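Local coordinates for Pa14_01140 (Pseudomonas aeruginosa, PDB 6OX6), which is the immunity protein that binds the type VI secretion effector Tas1, a (p)ppApp-synthesising toxin, and plays a role in preventing its early activation, at residues Asp17-Phe20 with Glu21-Thr24; Arg26-His29 with Arg30-Thr33; Ile65-Glu68 with Glu69-Gly73. All coordinates share one frame; numbering follows the deposited sequence. Where two conformers were deposited one is given.

Overall arrangement
The three contacts are local and follow one another along the chain. Contact 1 is the turn between strands 14-18 and 23-28, and contact 2 is the turn from strand 23-28 toward 33-38. Their centres are about 19 Å apart, on opposite sides of the chain's centre. Contact 3 is the short helix 67-72 with its cap, about 13 Å from contact 1 and 15 Å from contact 2, centre to centre. It packs on both through Tyr70, and on contact 1 also through Ile65. Tas1 reaches both turns, but it does not touch contact 3. An acetate ion, probably from the crystallisation liquor, lies about 6 Å from the Tyr18 side chain.

Contact 1 of 3, residues Asp17-Phe20 with Glu21-Thr24; sequences DYDF and EDVT
Tyr18 sends its CG directly opposite the backbone N (chi1 180°), while Glu21 keeps its CG beside its own N (chi1 -61°) and then bends further out. With the turn between them, the two side chains lie side by side, pointing the same way. Tyr18 CE2 rests 3.7 Å from Glu21 CG. The Glu21 carboxylate is turned 41° from the ring. Water 1 joins the two ends: it accepts from Tyr18 OH at 2.5 Å and donates to Glu21 OE2 at 2.9 Å. The water sits at the ring edge, in its plane, and the backbone N of Glu21 lies over a face of the ring. Val23 CG1 packs 3.8 Å from Tyr18 CD2. The buried Glu21 carboxylate is well supplied with partners. Its OE1 meets Lys305 and Tyr297 of the Tas1 chain, and its OE2 pairs with Arg53.

Backbone bonds close the turn. Tyr18 N donates to Val23 O at 2.9 Å, and Val23 N returns a longer bond to Tyr18 O at 3.3 Å. Asp22 N reaches Asp19 O at 3.0 Å from above the carbonyl plane. At the turn, in one of two Asp19 conformers, OD1 of Asp19 and OD1 of Asp22 come within 3.7 Å of each other. In that conformer Asp19 also bonds to Tyr39 OH and makes a long, weak ion pair with Lys332 of the Tas1 chain. Asp17 OD1 is hydrogen-bonded to Tyr39 OH as well.

Asp22, with positive phi, and Val23 both face Tyr18. This is a G1 beta bulge at the end of the antiparallel hairpin formed by strands 14-18 and 23-28.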
loop_
_atom_site.group_PDB
_atom_site.type_symbol
_atom_site.label_atom_id
_atom_site.label_comp_id
_atom_site.label_asym_id
_atom_site.label_seq_id
_atom_site.Cartn_x
_atom_site.Cartn_y
_atom_site.Cartn_z
ATOM N N ASP B 17 -10.500 8.257 -7.462
ATOM C CA ASP B 17 -9.946 7.234 -8.335
ATOM C C ASP B 17 -8.577 6.815 -7.802
ATOM O O ASP B 17 -7.724 7.664 -7.549
ATOM C CB ASP B 17 -9.816 7.758 -9.767
ATOM C CG ASP B 17 -9.135 6.760 -10.703
ATOM O OD1 ASP B 17 -9.210 5.536 -10.441
ATOM O OD2 ASP B 17 -8.506 7.206 -11.700
ATOM N N TYR B 18 -8.359 5.525 -7.651
ATOM C CA TYR B 18 -7.071 4.999 -7.189
ATOM C C TYR B 18 -6.620 4.012 -8.255
ATOM O O TYR B 18 -7.003 2.836 -8.208
ATOM C CB TYR B 18 -7.225 4.337 -5.815
ATOM C CG TYR B 18 -5.956 3.734 -5.201
ATOM C CD1 TYR B 18 -4.681 4.243 -5.492
ATOM C CD2 TYR B 18 -6.046 2.657 -4.310
ATOM C CE1 TYR B 18 -3.522 3.688 -4.915
ATOM C CE2 TYR B 18 -4.893 2.104 -3.739
ATOM C CZ TYR B 18 -3.646 2.646 -4.038
ATOM O OH TYR B 18 -2.524 2.084 -3.480
ATOM N N ASP B 19 -5.822 4.477 -9.224
ATOM C CA ASP B 19 -5.547 3.610 -10.366
ATOM C C ASP B 19 -4.646 2.437 -10.000
ATOM O O ASP B 19 -4.786 1.365 -10.608
ATOM C CB ASP B 19 -4.951 4.384 -11.545
ATOM C CG ASP B 19 -5.310 3.739 -12.895
ATOM O OD1 ASP B 19 -4.783 2.646 -13.189
ATOM O OD2 ASP B 19 -6.133 4.296 -13.653
ATOM N N PHE B 20 -3.773 2.575 -8.992
ATOM C CA PHE B 20 -2.900 1.453 -8.641
ATOM C C PHE B 20 -3.688 0.165 -8.401
ATOM O O PHE B 20 -3.263 -0.905 -8.837
ATOM C CB PHE B 20 -2.038 1.792 -7.423
ATOM C CG PHE B 20 -0.996 0.737 -7.118
ATOM C CD1 PHE B 20 0.008 0.440 -8.034
ATOM C CD2 PHE B 20 -1.056 0.008 -5.931
ATOM C CE1 PHE B 20 0.964 -0.544 -7.755
ATOM C CE2 PHE B 20 -0.103 -0.981 -5.637
ATOM C CZ PHE B 20 0.908 -1.262 -6.559
ATOM N N GLU B 21 -4.855 0.245 -7.750
ATOM C CA GLU B 21 -5.674 -0.945 -7.521
ATOM C C GLU B 21 -6.984 -0.913 -8.299
ATOM O O GLU B 21 -7.937 -1.597 -7.926
ATOM C CB GLU B 21 -5.965 -1.147 -6.026
ATOM C CG GLU B 21 -4.719 -1.364 -5.133
ATOM C CD GLU B 21 -4.865 -2.505 -4.135
ATOM O OE1 GLU B 21 -5.701 -3.422 -4.335
ATOM O OE2 GLU B 21 -4.159 -2.461 -3.110
ATOM N N ASP B 22 -7.066 -0.147 -9.379
ATOM C CA ASP B 22 -8.259 -0.199 -10.253
ATOM C C ASP B 22 -9.570 -0.053 -9.462
ATOM O O ASP B 22 -10.525 -0.804 -9.651
ATOM C CB ASP B 22 -8.271 -1.503 -11.052
ATOM C CG ASP B 22 -7.228 -1.526 -12.161
ATOM O OD1 ASP B 22 -6.538 -0.508 -12.353
ATOM O OD2 ASP B 22 -7.110 -2.564 -12.844
ATOM N N VAL B 23 -9.612 0.911 -8.547
ATOM C CA VAL B 23 -10.758 1.051 -7.659
ATOM C C VAL B 23 -11.144 2.525 -7.564
ATOM O O VAL B 23 -10.292 3.420 -7.684
ATOM C CB VAL B 23 -10.471 0.426 -6.266
ATOM C CG1 VAL B 23 -9.254 1.094 -5.527
ATOM C CG2 VAL B 23 -11.715 0.417 -5.421
ATOM N N THR B 24 -12.454 2.770 -7.403
ATOM C CA THR B 24 -13.016 4.086 -7.128
ATOM C C THR B 24 -13.934 4.036 -5.904
ATOM O O THR B 24 -14.483 2.991 -5.536
ATOM C CB THR B 24 -13.796 4.644 -8.341
ATOM O OG1 THR B 24 -15.043 3.932 -8.505
ATOM C CG2 THR B 24 -12.958 4.494 -9.610
HETATM O O HOH W 1 -2.690 -0.052 -2.291
#

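Contact 2 of 3, residues Arg26-His29 with Arg30-Thr33; sequences RWDH and RQGT
Asp28 and Thr33 form the antiparallel hydrogen-bonded pair that closes this turn. Asp28 N donates to Thr33 O at 3.0 Å, and Thr33 N donates back to a lone pair of Asp28 O at 3.2 Å. Gly32 N also leans on Asp28 O, through a weak, bent bond. Gly32 and Thr33 thus both face Asp28, which makes a G1 beta bulge, with Gly32 at positive phi. The bulge lies at the turn between strands 23-28 and 33-38.

The Asp28 side chain adds a further grip. With CG anti to N (chi1 -179°), its carboxylate is carried over the turn. OD1 accepts Gln31 N at 3.2 Å in a nearly straight bond of 172°, met from above the carboxylate plane. OD2 lies against Gln31 CG, and the two side chains run the same way. Two waters extend the network. Water 3 is 2.8 Å from Thr33 OG1 and gives a weak bond to Asp28 OD2. Water 2 donates to Arg26 O at 3.0 Å and more weakly to Thr33 O.

Farther round the turn, Arg30 lays its aliphatic part over the imidazole of His29. Arg30 CG is 4.0 Å from the centre of the His29 ring, only 22° off its normal, a CH-pi contact. His29 ND1 is held by Asp13, while His29 O accepts from Lys415 of the Tas1 chain. The Trp27 indole meets the bulge obliquely. Its NE1 bonds to Phe9 O, and the Phe9 ring meets the indole edge-to-face. The six-membered part of the indole reaches the backbone of the bulge: CZ3 of Trp27 is 3.5 Å from Gly32 C, and CE3 of Trp27 is 3.4 Å from Thr33 O.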
loop_
_atom_site.group_PDB
_atom_site.type_symbol
_atom_site.label_atom_id
_atom_site.label_comp_id
_atom_site.label_asym_id
_atom_site.label_seq_id
_atom_site.Cartn_x
_atom_site.Cartn_y
_atom_site.Cartn_z
ATOM N N ARG B 26 -17.012 6.447 -3.609
ATOM C CA ARG B 26 -17.957 7.544 -3.508
ATOM C C ARG B 26 -18.219 7.815 -2.033
ATOM O O ARG B 26 -18.579 6.898 -1.278
ATOM C CB ARG B 26 -19.250 7.214 -4.252
ATOM C CG ARG B 26 -20.386 8.204 -4.007
ATOM C CD ARG B 26 -21.657 7.770 -4.789
ATOM N NE ARG B 26 -22.259 6.535 -4.307
ATOM C CZ ARG B 26 -23.251 6.492 -3.411
ATOM N NH1 ARG B 26 -23.737 7.617 -2.885
ATOM N NH2 ARG B 26 -23.758 5.324 -3.031
ATOM N N TRP B 27 -18.006 9.060 -1.623
ATOM C CA TRP B 27 -18.333 9.532 -0.286
ATOM C C TRP B 27 -19.584 10.405 -0.340
ATOM O O TRP B 27 -19.685 11.324 -1.157
ATOM C CB TRP B 27 -17.141 10.292 0.293
ATOM C CG TRP B 27 -17.405 11.189 1.472
ATOM C CD1 TRP B 27 -17.491 12.552 1.459
ATOM C CD2 TRP B 27 -17.593 10.788 2.845
ATOM N NE1 TRP B 27 -17.727 13.025 2.731
ATOM C CE2 TRP B 27 -17.796 11.961 3.598
ATOM C CE3 TRP B 27 -17.616 9.547 3.505
ATOM C CZ2 TRP B 27 -18.007 11.937 4.978
ATOM C CZ3 TRP B 27 -17.829 9.521 4.879
ATOM C CH2 TRP B 27 -18.016 10.713 5.601
ATOM N N ASP B 28 -20.533 10.112 0.521
ATOM C CA ASP B 28 -21.762 10.883 0.658
ATOM C C ASP B 28 -21.653 11.615 1.992
ATOM O O ASP B 28 -21.708 10.987 3.054
ATOM C CB ASP B 28 -22.971 9.943 0.606
ATOM C CG ASP B 28 -24.314 10.665 0.719
ATOM O OD1 ASP B 28 -24.393 11.782 1.281
ATOM O OD2 ASP B 28 -25.309 10.070 0.275
ATOM N N HIS B 29 -21.463 12.934 1.953
ATOM C CA HIS B 29 -21.180 13.609 3.214
ATOM C C HIS B 29 -22.422 13.668 4.111
ATOM O O HIS B 29 -22.307 13.517 5.331
ATOM C CB HIS B 29 -20.585 14.994 2.960
ATOM C CG HIS B 29 -21.593 16.041 2.615
ATOM N ND1 HIS B 29 -22.062 16.228 1.333
ATOM C CD2 HIS B 29 -22.217 16.963 3.385
ATOM C CE1 HIS B 29 -22.937 17.218 1.326
ATOM N NE2 HIS B 29 -23.041 17.688 2.558
ATOM N N ARG B 30 -23.614 13.832 3.531
ATOM C CA ARG B 30 -24.835 13.835 4.335
ATOM C C ARG B 30 -25.022 12.516 5.082
ATOM O O ARG B 30 -25.213 12.502 6.302
ATOM C CB ARG B 30 -26.043 14.128 3.454
ATOM C CG ARG B 30 -26.082 15.561 2.930
ATOM C CD ARG B 30 -27.358 15.807 2.106
ATOM N NE ARG B 30 -28.546 16.099 2.927
ATOM C CZ ARG B 30 -29.415 15.188 3.381
ATOM N NH1 ARG B 30 -29.243 13.896 3.115
ATOM N NH2 ARG B 30 -30.469 15.566 4.106
ATOM N N GLN B 31 -24.965 11.393 4.373
ATOM C CA GLN B 31 -25.159 10.118 5.055
ATOM C C GLN B 31 -23.918 9.651 5.797
ATOM O O GLN B 31 -24.028 8.775 6.667
ATOM C CB GLN B 31 -25.605 9.041 4.064
ATOM C CG GLN B 31 -26.894 9.396 3.331
ATOM C CD GLN B 31 -28.024 9.743 4.286
ATOM O OE1 GLN B 31 -28.297 9.001 5.234
ATOM N NE2 GLN B 31 -28.689 10.876 4.038
ATOM N N GLY B 32 -22.748 10.195 5.466
ATOM C CA GLY B 32 -21.507 9.750 6.079
ATOM C C GLY B 32 -21.035 8.391 5.603
ATOM O O GLY B 32 -20.393 7.654 6.373
ATOM N N THR B 33 -21.303 8.041 4.342
ATOM C CA THR B 33 -21.083 6.680 3.869
ATOM C C THR B 33 -20.063 6.640 2.744
ATOM O O THR B 33 -19.951 7.567 1.927
ATOM C CB THR B 33 -22.394 6.030 3.394
ATOM O OG1 THR B 33 -23.077 6.928 2.520
ATOM C CG2 THR B 33 -23.309 5.739 4.585
HETATM O O HOH W 2 -21.346 6.504 -0.158
HETATM O O HOH W 3 -25.437 6.753 1.042
#

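Contact 3 of 3, residues Ile65-Glu68 with Glu69-Gly73; sequences ITRE and EYETG
Thr66 and Glu69 grip each other twice at the start of helix 67-72. Glu69 N donates to Thr66 OG1 at 3.1 Å, and Thr66 N donates to Glu69 OE2, also at 3.1 Å. This reciprocal pair is a capping box with Thr66 as N-cap. Thr66 holds OG1 between its N and carbonyl carbon (chi1 72°), which aims the oxygen at the first turn. Glu69 keeps CG beside its own N (chi1 -66°) and continues as an extended chain that brings OE2 back to Thr66 N. The Thr66 N-H comes from above the carboxylate plane.

The tight part is the side of Ile65 and the buried Tyr70; Thr66 itself is on the surface. Ile65 CB touches Glu69 OE2 at 3.6 Å. Ile65 CD1 lies 4.0 Å from Tyr70 CB. Tyr70 N bonds to Thr66 O at 2.9 Å.

The outer face is looser and exposed. Arg67 and Glu71 are one turn apart, with NE of Arg67 3.2 Å from OE2 of Glu71. The oxygen lies well out of the guanidinium plane, which stands 66° from the carboxylate. This salt bridge rests on charge, with no N-H aimed at the oxygen. Thr72 OG1 sits 2.9 Å from Glu68 O and 3.1 Å from Glu68 OE2. Gly73 leaves the helix with positive phi, and its N still bonds to Glu69 O.

The helix packs on the sheet through Tyr70, with Ile65 just before it. Ile65 packs on Tyr15 and Asp17 of strand 14-18. Tyr70 meets the Tyr15 ring, touches Thr24 and Arg26 of strand 23-28, and bonds through OH to Glu43. Arg37 of strand 33-38 donates to Glu71 O, which ties the last turn to the edge of the sheet.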
loop_
_atom_site.group_PDB
_atom_site.type_symbol
_atom_site.label_atom_id
_atom_site.label_comp_id
_atom_site.label_asym_id
_atom_site.label_seq_id
_atom_site.Cartn_x
_atom_site.Cartn_y
_atom_site.Cartn_z
ATOM N N ILE B 65 -11.858 12.687 -8.405
ATOM C CA ILE B 65 -12.542 12.766 -9.689
ATOM C C ILE B 65 -13.927 13.370 -9.456
ATOM O O ILE B 65 -14.318 13.673 -8.323
ATOM C CB ILE B 65 -12.642 11.391 -10.386
ATOM C CG1 ILE B 65 -13.372 10.397 -9.468
ATOM C CG2 ILE B 65 -11.231 10.885 -10.778
ATOM C CD1 ILE B 65 -13.689 8.989 -10.093
ATOM N N THR B 66 -14.667 13.548 -10.548
ATOM C CA THR B 66 -15.994 14.137 -10.476
ATOM C C THR B 66 -17.065 13.053 -10.369
ATOM O O THR B 66 -16.829 11.870 -10.647
ATOM C CB THR B 66 -16.271 15.008 -11.704
ATOM O OG1 THR B 66 -16.459 14.162 -12.841
ATOM C CG2 THR B 66 -15.123 15.944 -11.975
ATOM N N ARG B 67 -18.269 13.501 -10.028
ATOM C CA ARG B 67 -19.419 12.622 -9.914
ATOM C C ARG B 67 -19.699 11.967 -11.262
ATOM O O ARG B 67 -20.012 10.779 -11.321
ATOM C CB ARG B 67 -20.647 13.401 -9.440
ATOM C CG ARG B 67 -21.915 12.567 -9.348
ATOM C CD ARG B 67 -23.050 13.354 -8.716
ATOM N NE ARG B 67 -24.292 13.228 -9.474
ATOM C CZ ARG B 67 -24.479 13.733 -10.690
ATOM N NH1 ARG B 67 -23.505 14.402 -11.290
ATOM N NH2 ARG B 67 -25.643 13.570 -11.305
ATOM N N GLU B 68 -19.587 12.733 -12.347
ATOM C CA GLU B 68 -19.830 12.151 -13.665
ATOM C C GLU B 68 -18.781 11.092 -14.000
ATOM O O GLU B 68 -19.121 10.005 -14.476
ATOM C CB GLU B 68 -19.885 13.234 -14.752
ATOM C CG GLU B 68 -19.800 12.677 -16.183
ATOM C CD GLU B 68 -18.345 12.513 -16.663
ATOM O OE1 GLU B 68 -17.491 13.331 -16.247
ATOM O OE2 GLU B 68 -18.047 11.554 -17.422
ATOM N N GLU B 69 -17.498 11.381 -13.754
ATOM C CA GLU B 69 -16.464 10.381 -14.013
ATOM C C GLU B 69 -16.721 9.106 -13.220
ATOM O O GLU B 69 -16.604 7.994 -13.748
ATOM C CB GLU B 69 -15.082 10.924 -13.659
ATOM C CG GLU B 69 -14.615 12.065 -14.507
ATOM C CD GLU B 69 -13.256 12.551 -14.060
ATOM O OE1 GLU B 69 -12.220 11.954 -14.452
ATOM O OE2 GLU B 69 -13.235 13.493 -13.245
ATOM N N TYR B 70 -17.022 9.253 -11.930
ATOM C CA TYR B 70 -17.329 8.088 -11.108
ATOM C C TYR B 70 -18.512 7.318 -11.673
ATOM O O TYR B 70 -18.455 6.092 -11.822
ATOM C CB TYR B 70 -17.618 8.515 -9.674
ATOM C CG TYR B 70 -18.007 7.357 -8.783
ATOM C CD1 TYR B 70 -17.047 6.630 -8.125
ATOM C CD2 TYR B 70 -19.345 6.973 -8.635
ATOM C CE1 TYR B 70 -17.377 5.582 -7.312
ATOM C CE2 TYR B 70 -19.689 5.906 -7.827
ATOM C CZ TYR B 70 -18.695 5.220 -7.175
ATOM O OH TYR B 70 -18.996 4.171 -6.367
ATOM N N GLU B 71 -19.595 8.025 -12.007
ATOM C CA GLU B 71 -20.793 7.323 -12.452
ATOM C C GLU B 71 -20.598 6.696 -13.819
ATOM O O GLU B 71 -21.178 5.641 -14.103
ATOM C CB GLU B 71 -21.981 8.273 -12.459
ATOM C CG GLU B 71 -22.395 8.664 -11.063
ATOM C CD GLU B 71 -23.571 9.620 -11.060
ATOM O OE1 GLU B 71 -24.100 9.899 -12.160
ATOM O OE2 GLU B 71 -23.968 10.077 -9.961
ATOM N N THR B 72 -19.785 7.315 -14.673
ATOM C CA THR B 72 -19.489 6.689 -15.954
ATOM C C THR B 72 -18.688 5.410 -15.759
ATOM O O THR B 72 -18.967 4.384 -16.393
ATOM C CB THR B 72 -18.732 7.660 -16.852
ATOM O OG1 THR B 72 -19.532 8.830 -17.060
ATOM C CG2 THR B 72 -18.465 7.011 -18.174
ATOM N N GLY B 73 -17.694 5.449 -14.877
ATOM C CA GLY B 73 -16.903 4.277 -14.583
ATOM C C GLY B 73 -15.705 4.122 -15.503
ATOM O O GLY B 73 -15.555 4.798 -16.522
#